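Local coordinates for acyl-CoA dehydrogenase (Bacillus anthracis, PDB 3OWA), which binds FAD and probably catalyses the flavin-dependent alpha,beta-dehydrogenation of acyl-CoA thioesters, at residues G14-F17 and L18-I22; P419-F422 and L423-M427; A475-A478 and A479-Y482. One frame throughout, in Å; residues are numbered along the deposited sequence.

How the contacts relate
Followed from the N terminus, the three contacts come strictly in series. Each is local and closes only a turn, so none nests within or crosses another. Contact 1 is a short 3-10 turn in the N-terminal segment ahead of helix 35-52. Contact 2 covers the last turns of helix 411-427, and contact 3 those of helix 458-482. Contacts 1 and 2 touch although some 400 residues separate them: Phe422 CE1 lies 3.2 Å from Gly15 O, and the Phe422 ring also meets Phe17 and Leu18. Contact 3 stays about 5 Å from contact 2 between nearest atoms; helix 490-520 packs against all three.

Contact 1. Residues G14-F17 and L18-I22; sequences GGSF and LVDEI
Ser16 O takes two backbone N-H groups, from Val19 and from Asp20. Val19 N lies 2.9 Å from Ser16 O and comes in from above the carbonyl plane, 50° out of it. Asp20 N, also 2.9 Å from Ser16 O, is almost in line with the C=O bond. A weak bond from Leu18 N to Gly15 O (3.3 Å) precedes them. The Asp20 carboxylate folds back, its OD2 3.7 Å from Ser16 CB. Further round, Ile22 turns CG1 to within 3.8 Å of Phe17 CA, because CG1 stands anti to its own carbonyl carbon (chi1 -50°).

In the next shell, Ser16 OG is hydrogen-bonded to Lys13 O, and Gly15 N to Glu360 OE1, while Lys436 NZ and Lys468 NZ bond to Val19 O and Asp20 O. The Phe17 ring meets that of Tyr504, their planes about 40° apart, on helix 490-520. Two overlapping i+3 bonds, the first weak, make a short 3-10 segment, entered through Gly15 at positive phi and ended by the i+4 bond from Asp20 N, by which this largely buried N-terminal segment is fitted against the helices of the C-terminal domains.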
loop_
_atom_site.group_PDB
_atom_site.type_symbol
_atom_site.label_atom_id
_atom_site.label_comp_id
_atom_site.label_asym_id
_atom_site.label_seq_id
_atom_site.Cartn_x
_atom_site.Cartn_y
_atom_site.Cartn_z
ATOM N N GLY A 14 19.280 15.820 20.718
ATOM C CA GLY A 14 18.132 15.449 19.905
ATOM C C GLY A 14 17.797 16.523 18.888
ATOM O O GLY A 14 17.701 17.705 19.236
ATOM N N GLY A 15 17.648 16.111 17.630
ATOM C CA GLY A 15 17.299 17.025 16.551
ATOM C C GLY A 15 18.471 17.805 15.966
ATOM O O GLY A 15 18.301 18.546 15.006
ATOM N N SER A 16 19.664 17.624 16.521
ATOM C CA SER A 16 20.824 18.395 16.074
ATOM C C SER A 16 21.337 17.959 14.703
ATOM O O SER A 16 22.001 18.748 14.012
ATOM C CB SER A 16 21.945 18.429 17.129
ATOM O OG SER A 16 22.531 17.156 17.362
ATOM N N PHE A 17 21.015 16.729 14.293
ATOM C CA PHE A 17 21.370 16.267 12.948
ATOM C C PHE A 17 20.909 17.255 11.861
ATOM O O PHE A 17 21.477 17.297 10.783
ATOM C CB PHE A 17 20.793 14.873 12.660
ATOM C CG PHE A 17 19.282 14.834 12.576
ATOM C CD1 PHE A 17 18.625 15.097 11.377
ATOM C CD2 PHE A 17 18.514 14.531 13.704
ATOM C CE1 PHE A 17 17.224 15.067 11.305
ATOM C CE2 PHE A 17 17.117 14.486 13.634
ATOM C CZ PHE A 17 16.477 14.765 12.431
ATOM N N LEU A 18 19.880 18.035 12.148
ATOM C CA LEU A 18 19.323 18.944 11.172
ATOM C C LEU A 18 20.221 20.163 10.893
ATOM O O LEU A 18 20.093 20.821 9.851
ATOM C CB LEU A 18 17.945 19.418 11.635
ATOM C CG LEU A 18 17.267 20.473 10.750
ATOM C CD1 LEU A 18 17.149 20.001 9.301
ATOM C CD2 LEU A 18 15.897 20.899 11.305
ATOM N N VAL A 19 21.133 20.437 11.818
ATOM C CA VAL A 19 21.828 21.726 11.890
ATOM C C VAL A 19 23.351 21.574 12.056
ATOM O O VAL A 19 24.107 22.520 11.829
ATOM C CB VAL A 19 21.196 22.566 13.042
ATOM C CG1 VAL A 19 22.171 23.495 13.664
ATOM C CG2 VAL A 19 19.988 23.327 12.551
ATOM N N ASP A 20 23.806 20.387 12.438
ATOM C CA ASP A 20 25.223 20.160 12.706
ATOM C C ASP A 20 25.746 19.070 11.801
ATOM O O ASP A 20 24.992 18.205 11.349
ATOM C CB ASP A 20 25.449 19.768 14.172
ATOM C CG ASP A 20 25.190 20.922 15.142
ATOM O OD1 ASP A 20 25.383 22.099 14.754
ATOM O OD2 ASP A 20 24.804 20.659 16.305
ATOM N N GLU A 21 27.045 19.107 11.550
ATOM C CA GLU A 21 27.680 18.173 10.641
ATOM C C GLU A 21 28.064 16.920 11.437
ATOM O O GLU A 21 29.195 16.810 11.912
ATOM C CB GLU A 21 28.916 18.849 10.015
ATOM C CG GLU A 21 29.132 18.580 8.534
ATOM C CD GLU A 21 30.048 17.390 8.276
ATOM O OE1 GLU A 21 29.807 16.298 8.848
ATOM O OE2 GLU A 21 31.012 17.545 7.490
ATOM N N ILE A 22 27.127 15.987 11.589
ATOM C CA ILE A 22 27.359 14.776 12.382
ATOM C C ILE A 22 28.444 13.893 11.760
ATOM O O ILE A 22 28.528 13.751 10.548
ATOM C CB ILE A 22 26.059 13.946 12.581
ATOM C CG1 ILE A 22 24.901 14.825 13.087
ATOM C CG2 ILE A 22 26.332 12.702 13.452
ATOM C CD1 ILE A 22 25.064 15.447 14.471
#

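Contact 2. Residues P419-F422 and L423-M427; sequences PGTF and LRKAM
The last turns of helix 411-427 join Pro419, Gly420, Thr421 and Phe422 to Leu423, Arg424, Lys425 and Ala426 through four successive i to i+4 backbone bonds. Leu423 N lies 3.0 Å from Pro419 O, and Arg424 N comes to 2.8 Å from Gly420 O. Lys425 N reaches Thr421 O and Ala426 N reaches Phe422 O, each at 3.1 Å. The regular spacing is the evidence that the helix runs on unbroken here, although it kinks at Pro419, whose ring nitrogen has no hydrogen to give to the preceding turn.

Among the side chains, Thr421 and Lys425 lie alongside each other and point the same way. Thr421 CG2 is the branch that meets the lysine, 4.1 Å from Lys425 CE. The approach follows from the torsions: CG2 stands anti to the threonine nitrogen, while the lysine leaves with CG anti to its carbonyl carbon (chi1 -76°) and runs past the oxygen end of the threonine carbonyl, CG 3.4 Å from Thr421 O. The other threonine branch, OG1, turns back to a hydrogen bond with Ile417 O. Lys425 bends only at its last torsion, where NZ finds weak partners in Glu356 O and, as a long ion pair, Glu430. Leu423 leaves the helix in the same way, with CG anti to its carbonyl carbon, and brings both methyls beside one oxygen; its CD2 is 3.7 Å from Pro419 O.

Outside these turns, Pro419 rests on Leu493 and Ile496 of helix 490-520, and Thr421, Phe422 and Lys425 all touch Ile359 of helix 358-383. The arrangement is that of a regular alpha-helical C-terminal end, with apolar residues facing neighbouring helices, in the all-helical C-terminal part of an acyl-CoA dehydrogenase.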
loop_
_atom_site.group_PDB
_atom_site.type_symbol
_atom_site.label_atom_id
_atom_site.label_comp_id
_atom_site.label_asym_id
_atom_site.label_seq_id
_atom_site.Cartn_x
_atom_site.Cartn_y
_atom_site.Cartn_z
ATOM N N PRO A 419 7.677 19.087 13.166
ATOM C CA PRO A 419 8.128 20.491 13.066
ATOM C C PRO A 419 7.997 21.288 14.355
ATOM O O PRO A 419 8.894 22.063 14.669
ATOM C CB PRO A 419 7.213 21.083 12.002
ATOM C CG PRO A 419 6.751 19.878 11.195
ATOM C CD PRO A 419 6.597 18.793 12.205
ATOM N N GLY A 420 6.908 21.099 15.093
ATOM C CA GLY A 420 6.676 21.816 16.362
ATOM C C GLY A 420 7.679 21.471 17.441
ATOM O O GLY A 420 8.106 22.343 18.198
ATOM N N THR A 421 8.057 20.198 17.511
ATOM C CA THR A 421 9.141 19.748 18.374
ATOM C C THR A 421 10.466 20.467 18.070
ATOM O O THR A 421 11.157 20.909 19.003
ATOM C CB THR A 421 9.300 18.235 18.291
ATOM O OG1 THR A 421 8.038 17.649 18.596
ATOM C CG2 THR A 421 10.297 17.732 19.299
ATOM N N PHE A 422 10.810 20.604 16.790
ATOM C CA PHE A 422 11.969 21.420 16.402
ATOM C C PHE A 422 11.852 22.857 16.899
ATOM O O PHE A 422 12.792 23.390 17.497
ATOM C CB PHE A 422 12.222 21.393 14.889
ATOM C CG PHE A 422 13.060 20.241 14.444
ATOM C CD1 PHE A 422 14.410 20.183 14.780
ATOM C CD2 PHE A 422 12.504 19.206 13.691
ATOM C CE1 PHE A 422 15.210 19.116 14.381
ATOM C CE2 PHE A 422 13.285 18.124 13.279
ATOM C CZ PHE A 422 14.655 18.076 13.623
ATOM N N LEU A 423 10.693 23.470 16.680
ATOM C CA LEU A 423 10.474 24.869 17.067
ATOM C C LEU A 423 10.486 25.074 18.595
ATOM O O LEU A 423 10.969 26.100 19.084
ATOM C CB LEU A 423 9.175 25.387 16.435
ATOM C CG LEU A 423 9.147 25.930 14.990
ATOM C CD1 LEU A 423 10.329 25.505 14.086
ATOM C CD2 LEU A 423 7.824 25.541 14.319
ATOM N N ARG A 424 9.973 24.093 19.338
ATOM C CA ARG A 424 9.969 24.136 20.794
ATOM C C ARG A 424 11.384 24.018 21.334
ATOM O O ARG A 424 11.714 24.642 22.344
ATOM C CB ARG A 424 9.089 23.034 21.381
ATOM C CG ARG A 424 8.419 23.408 22.696
ATOM C CD ARG A 424 7.422 22.354 23.132
ATOM N NE ARG A 424 6.258 22.939 23.813
ATOM C CZ ARG A 424 5.177 22.257 24.207
ATOM N NH1 ARG A 424 4.182 22.889 24.814
ATOM N NH2 ARG A 424 5.080 20.946 24.001
ATOM N N LYS A 425 12.224 23.233 20.666
ATOM C CA LYS A 425 13.618 23.116 21.055
ATOM C C LYS A 425 14.410 24.404 20.740
ATOM O O LYS A 425 15.383 24.729 21.432
ATOM C CB LYS A 425 14.261 21.898 20.404
ATOM C CG LYS A 425 13.877 20.574 21.031
ATOM C CD LYS A 425 14.478 19.430 20.246
ATOM C CE LYS A 425 14.054 18.074 20.800
ATOM N NZ LYS A 425 14.849 17.689 21.992
ATOM N N ALA A 426 13.989 25.129 19.702
ATOM C CA ALA A 426 14.579 26.429 19.370
ATOM C C ALA A 426 14.212 27.495 20.417
ATOM O O ALA A 426 15.050 28.330 20.771
ATOM C CB ALA A 426 14.157 26.872 17.985
HETATM N N MSE A 427 12.969 27.448 20.913
HETATM C CA MSE A 427 12.501 28.335 22.000
HETATM C C MSE A 427 13.252 28.112 23.320
HETATM O O MSE A 427 13.715 29.061 23.951
HETATM C CB MSE A 427 10.998 28.155 22.254
HETATM C CG MSE A 427 10.084 28.643 21.143
HETATM SE SE MSE A 427 8.279 28.849 21.837
HETATM C CE MSE A 427 7.810 26.967 22.105
#

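Contact 3. Residues A475-A478 and A479-Y482; sequences AGLA and AQKY
Ala478 O receives two backbone N-H groups of unequal strength. Tyr482 N makes the sound bond, 3.0 Å from Ala478 O with an N-H...O angle of 160°. Lys481 N adds a weak one at 3.3 Å to Ala478 O; because the same N-H also points weakly at Leu477 O, it is shared between an i+3 and an i+4 acceptor. In the turn before, Gln480 N makes the straightest of these bonds, 2.9 Å from Gly476 O at 171° and nearly in line with the carbonyl bond, and Ala479 N bonds to Ala475 O.

Leu477 and Gln480 run side by side in the same direction. Gln480 CG lies between its own backbone nitrogen and carbonyl carbon (chi1 88°), which places it 3.3 Å from Leu477 O; the chain then bends at chi2 and sets NE2 3.8 Å from Leu477 CD2. At the end of the helix, Lys481 folds across Tyr482, its CD 3.5 Å above the plane of the tyrosine ring and over the centre. Ala478 O lies at the edge of that ring, 3.7 Å from Tyr482 CD2.

Leu477 leans on Leu551 and Tyr482 on Val554 of helix 526-554, while Ala478 and Tyr482 touch Ile492 of helix 490-520. Mixed i+3 and i+4 bonding of this kind is characteristic of the last turn of an alpha-helix, here helix 458-482 at the surface of the C-terminal helical domain.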
loop_
_atom_site.group_PDB
_atom_site.type_symbol
_atom_site.label_atom_id
_atom_site.label_comp_id
_atom_site.label_asym_id
_atom_site.label_seq_id
_atom_site.Cartn_x
_atom_site.Cartn_y
_atom_site.Cartn_z
ATOM N N ALA A 475 11.252 25.234 6.382
ATOM C CA ALA A 475 10.675 25.337 7.720
ATOM C C ALA A 475 10.735 26.795 8.217
ATOM O O ALA A 475 9.775 27.313 8.776
ATOM C CB ALA A 475 11.379 24.392 8.680
ATOM N N GLY A 476 11.855 27.462 7.978
ATOM C CA GLY A 476 11.995 28.865 8.389
ATOM C C GLY A 476 10.965 29.742 7.690
ATOM O O GLY A 476 10.290 30.558 8.328
ATOM N N LEU A 477 10.812 29.533 6.386
ATOM C CA LEU A 477 9.913 30.348 5.588
ATOM C C LEU A 477 8.462 30.183 5.980
ATOM O O LEU A 477 7.716 31.159 5.994
ATOM C CB LEU A 477 10.096 30.048 4.104
ATOM C CG LEU A 477 11.376 30.645 3.532
ATOM C CD1 LEU A 477 11.604 30.166 2.110
ATOM C CD2 LEU A 477 11.328 32.177 3.578
ATOM N N ALA A 478 8.078 28.938 6.281
ATOM C CA ALA A 478 6.717 28.604 6.694
ATOM C C ALA A 478 6.390 29.195 8.071
ATOM O O ALA A 478 5.277 29.701 8.291
ATOM C CB ALA A 478 6.550 27.108 6.730
ATOM N N ALA A 479 7.349 29.105 8.994
ATOM C CA ALA A 479 7.168 29.659 10.343
ATOM C C ALA A 479 7.072 31.179 10.296
ATOM O O ALA A 479 6.136 31.761 10.848
ATOM C CB ALA A 479 8.280 29.206 11.275
ATOM N N GLN A 480 8.000 31.816 9.587
ATOM C CA GLN A 480 7.942 33.272 9.420
ATOM C C GLN A 480 6.646 33.741 8.730
ATOM O O GLN A 480 6.177 34.852 8.966
ATOM C CB GLN A 480 9.194 33.819 8.718
ATOM C CG GLN A 480 9.150 33.853 7.198
ATOM C CD GLN A 480 9.874 35.074 6.608
ATOM O OE1 GLN A 480 10.451 35.886 7.336
ATOM N NE2 GLN A 480 9.834 35.208 5.285
ATOM N N LYS A 481 6.061 32.882 7.901
ATOM C CA LYS A 481 4.823 33.220 7.189
ATOM C C LYS A 481 3.546 33.097 8.047
ATOM O O LYS A 481 2.713 33.999 8.045
ATOM C CB LYS A 481 4.704 32.362 5.933
ATOM C CG LYS A 481 3.789 32.911 4.852
ATOM C CD LYS A 481 2.319 32.653 5.139
ATOM C CE LYS A 481 1.500 32.506 3.864
ATOM N NZ LYS A 481 1.308 33.776 3.120
ATOM N N TYR A 482 3.383 31.988 8.766
ATOM C CA TYR A 482 2.137 31.749 9.507
ATOM C C TYR A 482 2.250 32.046 10.981
ATOM O O TYR A 482 1.237 32.230 11.664
ATOM C CB TYR A 482 1.652 30.321 9.305
ATOM C CG TYR A 482 1.092 30.091 7.934
ATOM C CD1 TYR A 482 -0.213 30.483 7.622
ATOM C CD2 TYR A 482 1.869 29.503 6.940
ATOM C CE1 TYR A 482 -0.729 30.286 6.356
ATOM C CE2 TYR A 482 1.365 29.297 5.673
ATOM C CZ TYR A 482 0.063 29.690 5.384
ATOM O OH TYR A 482 -0.447 29.485 4.119
#